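Local coordinates for protein probable Thioesterase (PDB 3HM0) that probably acts as a hot-dog-fold thioesterase, hydrolysing thioester bonds, although its physiological substrate is not established, at residues A41-Y44 and V45-D49. Numbering follows the deposited sequence.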
ATOM      1  N   ALA A  41     -13.352 -10.948  -2.579  1.00 34.67           N
ATOM      2  CA  ALA A  41     -12.573 -10.326  -1.520  1.00 33.52           C
ATOM      3  C   ALA A  41     -13.438  -9.315  -0.799  1.00 32.11           C
ATOM      4  O   ALA A  41     -14.329  -8.706  -1.394  1.00 32.04           O
ATOM      5  CB  ALA A  41     -11.297  -9.666  -2.068  1.00 33.81           C
ATOM      6  N   ARG A  42     -13.176  -9.177   0.489  1.00 30.64           N
ATOM      7  CA  ARG A  42     -13.851  -8.227   1.360  1.00 29.61           C
ATOM      8  C   ARG A  42     -13.087  -6.884   1.380  1.00 28.15           C
ATOM      9  O   ARG A  42     -11.878  -6.839   1.164  1.00 27.15           O
ATOM     10  CB  ARG A  42     -13.916  -8.832   2.775  1.00 30.25           C
ATOM     11  CG  ARG A  42     -14.730  -8.035   3.799  1.00 31.57           C
ATOM     12  CD  ARG A  42     -16.208  -8.192   3.548  1.00 33.20           C
ATOM     13  NE  ARG A  42     -16.659  -9.550   3.830  1.00 33.65           N
ATOM     14  CZ  ARG A  42     -17.932  -9.918   3.923  1.00 34.01           C
ATOM     15  NH1 ARG A  42     -18.905  -9.037   3.743  1.00 31.67           N
ATOM     16  NH2 ARG A  42     -18.227 -11.182   4.210  1.00 35.12           N
ATOM     17  N   VAL A  43     -13.801  -5.794   1.628  1.00 26.94           N
ATOM     18  CA  VAL A  43     -13.164  -4.496   1.763  1.00 25.67           C
ATOM     19  C   VAL A  43     -12.986  -4.199   3.242  1.00 25.58           C
ATOM     20  O   VAL A  43     -13.942  -4.228   4.017  1.00 25.27           O
ATOM     21  CB  VAL A  43     -14.004  -3.373   1.148  1.00 25.71           C
ATOM     22  CG1 VAL A  43     -13.466  -2.007   1.570  1.00 24.50           C
ATOM     23  CG2 VAL A  43     -14.100  -3.519  -0.395  1.00 25.34           C
ATOM     24  N   TYR A  44     -11.751  -3.888   3.605  1.00 24.82           N
ATOM     25  CA  TYR A  44     -11.375  -3.558   4.953  1.00 24.28           C
ATOM     26  C   TYR A  44     -10.948  -2.095   5.050  1.00 23.86           C
ATOM     27  O   TYR A  44     -10.879  -1.404   4.032  1.00 24.13           O
ATOM     28  CB  TYR A  44     -10.223  -4.476   5.350  1.00 24.62           C
ATOM     29  CG  TYR A  44     -10.590  -5.933   5.333  1.00 25.15           C
ATOM     30  CD1 TYR A  44     -11.293  -6.506   6.400  1.00 26.78           C
ATOM     31  CD2 TYR A  44     -10.250  -6.746   4.253  1.00 26.86           C
ATOM     32  CE1 TYR A  44     -11.638  -7.862   6.395  1.00 27.21           C
ATOM     33  CE2 TYR A  44     -10.601  -8.103   4.230  1.00 26.82           C
ATOM     34  CZ  TYR A  44     -11.284  -8.647   5.312  1.00 26.70           C
ATOM     35  OH  TYR A  44     -11.619  -9.972   5.312  1.00 28.14           O
ATOM     36  N   VAL A  45     -10.650  -1.616   6.263  1.00 23.32           N
ATOM     37  CA  VAL A  45     -10.304  -0.207   6.451  1.00 22.57           C
ATOM     38  C   VAL A  45      -9.125   0.222   5.554  1.00 22.78           C
ATOM     39  O   VAL A  45      -9.116   1.325   4.989  1.00 23.19           O
ATOM     40  CB  VAL A  45     -10.080   0.163   7.947  1.00 22.92           C
ATOM     41  CG1 VAL A  45      -9.610   1.629   8.093  1.00 21.59           C
ATOM     42  CG2 VAL A  45     -11.367  -0.060   8.767  1.00 21.35           C
ATOM     43  N   ALA A  46      -8.149  -0.677   5.414  1.00 22.40           N
ATOM     44  CA  ALA A  46      -6.957  -0.465   4.611  1.00 21.27           C
ATOM     45  C   ALA A  46      -7.301  -0.064   3.173  1.00 21.39           C
ATOM     46  O   ALA A  46      -6.561   0.675   2.528  1.00 21.86           O
ATOM     47  CB  ALA A  46      -6.118  -1.708   4.620  1.00 20.41           C
ATOM     48  N   ASP A  47      -8.427  -0.542   2.671  1.00 21.42           N
ATOM     49  CA  ASP A  47      -8.745  -0.366   1.254  1.00 21.78           C
ATOM     50  C   ASP A  47      -9.350   1.015   0.958  1.00 22.57           C
ATOM     51  O   ASP A  47      -9.429   1.420  -0.207  1.00 22.55           O
ATOM     52  CB  ASP A  47      -9.665  -1.492   0.793  1.00 20.80           C
ATOM     53  CG  ASP A  47      -8.984  -2.826   0.839  1.00 20.76           C
ATOM     54  OD1 ASP A  47      -7.936  -2.968   0.153  1.00 20.03           O
ATOM     55  OD2 ASP A  47      -9.465  -3.724   1.576  1.00 18.57           O
ATOM     56  N   THR A  48      -9.721   1.738   2.020  1.00 22.92           N
ATOM     57  CA  THR A  48     -10.557   2.927   1.911  1.00 23.22           C
ATOM     58  C   THR A  48      -9.744   4.204   1.958  1.00 23.95           C
ATOM     59  O   THR A  48      -8.563   4.187   2.371  1.00 24.69           O
ATOM     60  CB  THR A  48     -11.628   2.996   3.017  1.00 23.03           C
ATOM     61  OG1 THR A  48     -11.013   3.355   4.255  1.00 22.61           O
ATOM     62  CG2 THR A  48     -12.362   1.681   3.161  1.00 22.50           C
ATOM     63  N   ASP A  49     -10.368   5.303   1.512  1.00 23.61           N
ATOM     64  CA  ASP A  49      -9.770   6.626   1.668  1.00 23.63           C
ATOM     65  C   ASP A  49     -10.657   7.609   2.408  1.00 23.86           C
ATOM     66  O   ASP A  49     -11.768   7.279   2.828  1.00 23.35           O
ATOM     67  CB  ASP A  49      -9.261   7.206   0.343  1.00 23.97           C
ATOM     68  CG  ASP A  49     -10.379   7.602  -0.628  1.00 23.94           C
ATOM     69  OD1 ASP A  49     -11.543   7.836  -0.223  1.00 23.49           O
ATOM     70  OD2 ASP A  49     -10.063   7.688  -1.832  1.00 25.80           O
TER
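The ring of Tyr-44 meets the carboxylate of Asp-47 at its edge: Asp-47 OD2 lies near the ring plane, 4.1 Å from Tyr-44 CD2, and the two flat groups are turned 41° against each other. On one face of the ring sits the aliphatic part of Arg-42, with CG 3.8 Å above the plane and displaced toward the rim. With CG anti to its carbonyl carbon (chi1 -66°), Asp-47 swings its carboxylate back alongside the tyrosine, where OD2 accepts the backbone N-H of Tyr-44 through its anti lone pair. Tyr-44 N and Asp-47 OD2 are 3.1 Å apart and the bond is nearly straight, 174° at the hydrogen. The return bond runs from Asp-47 N to Tyr-44 O at 2.9 Å, the donor standing well above the carbonyl plane, so the Tyr-44 backbone is held through both its N-H and its C=O. OD1 of the same carboxylate makes a salt bridge with Arg-58 of helix 58-72, which ties the turn to that helix. Val-43 CG1 packs across Asp-47 CB at 3.9 Å, while Thr-48 CG2 lies against Tyr-44 O. The carbonyl of Val-45 takes both the backbone N and OG1 of Thr-48, and OG1 also bonds Phe-50 N of the second subunit. Tyr-44 OH bonds Glu-69 of the third subunit. The Asp-47 N to Tyr-44 O bond is the i+3 to i bond of a turn, and OD2 supplies only the aspartate half of a capping box, starting 3-10 segment 45-47 between strand 37-42, outermost in this chain's sheet, and the central helix of a hot-dog fold.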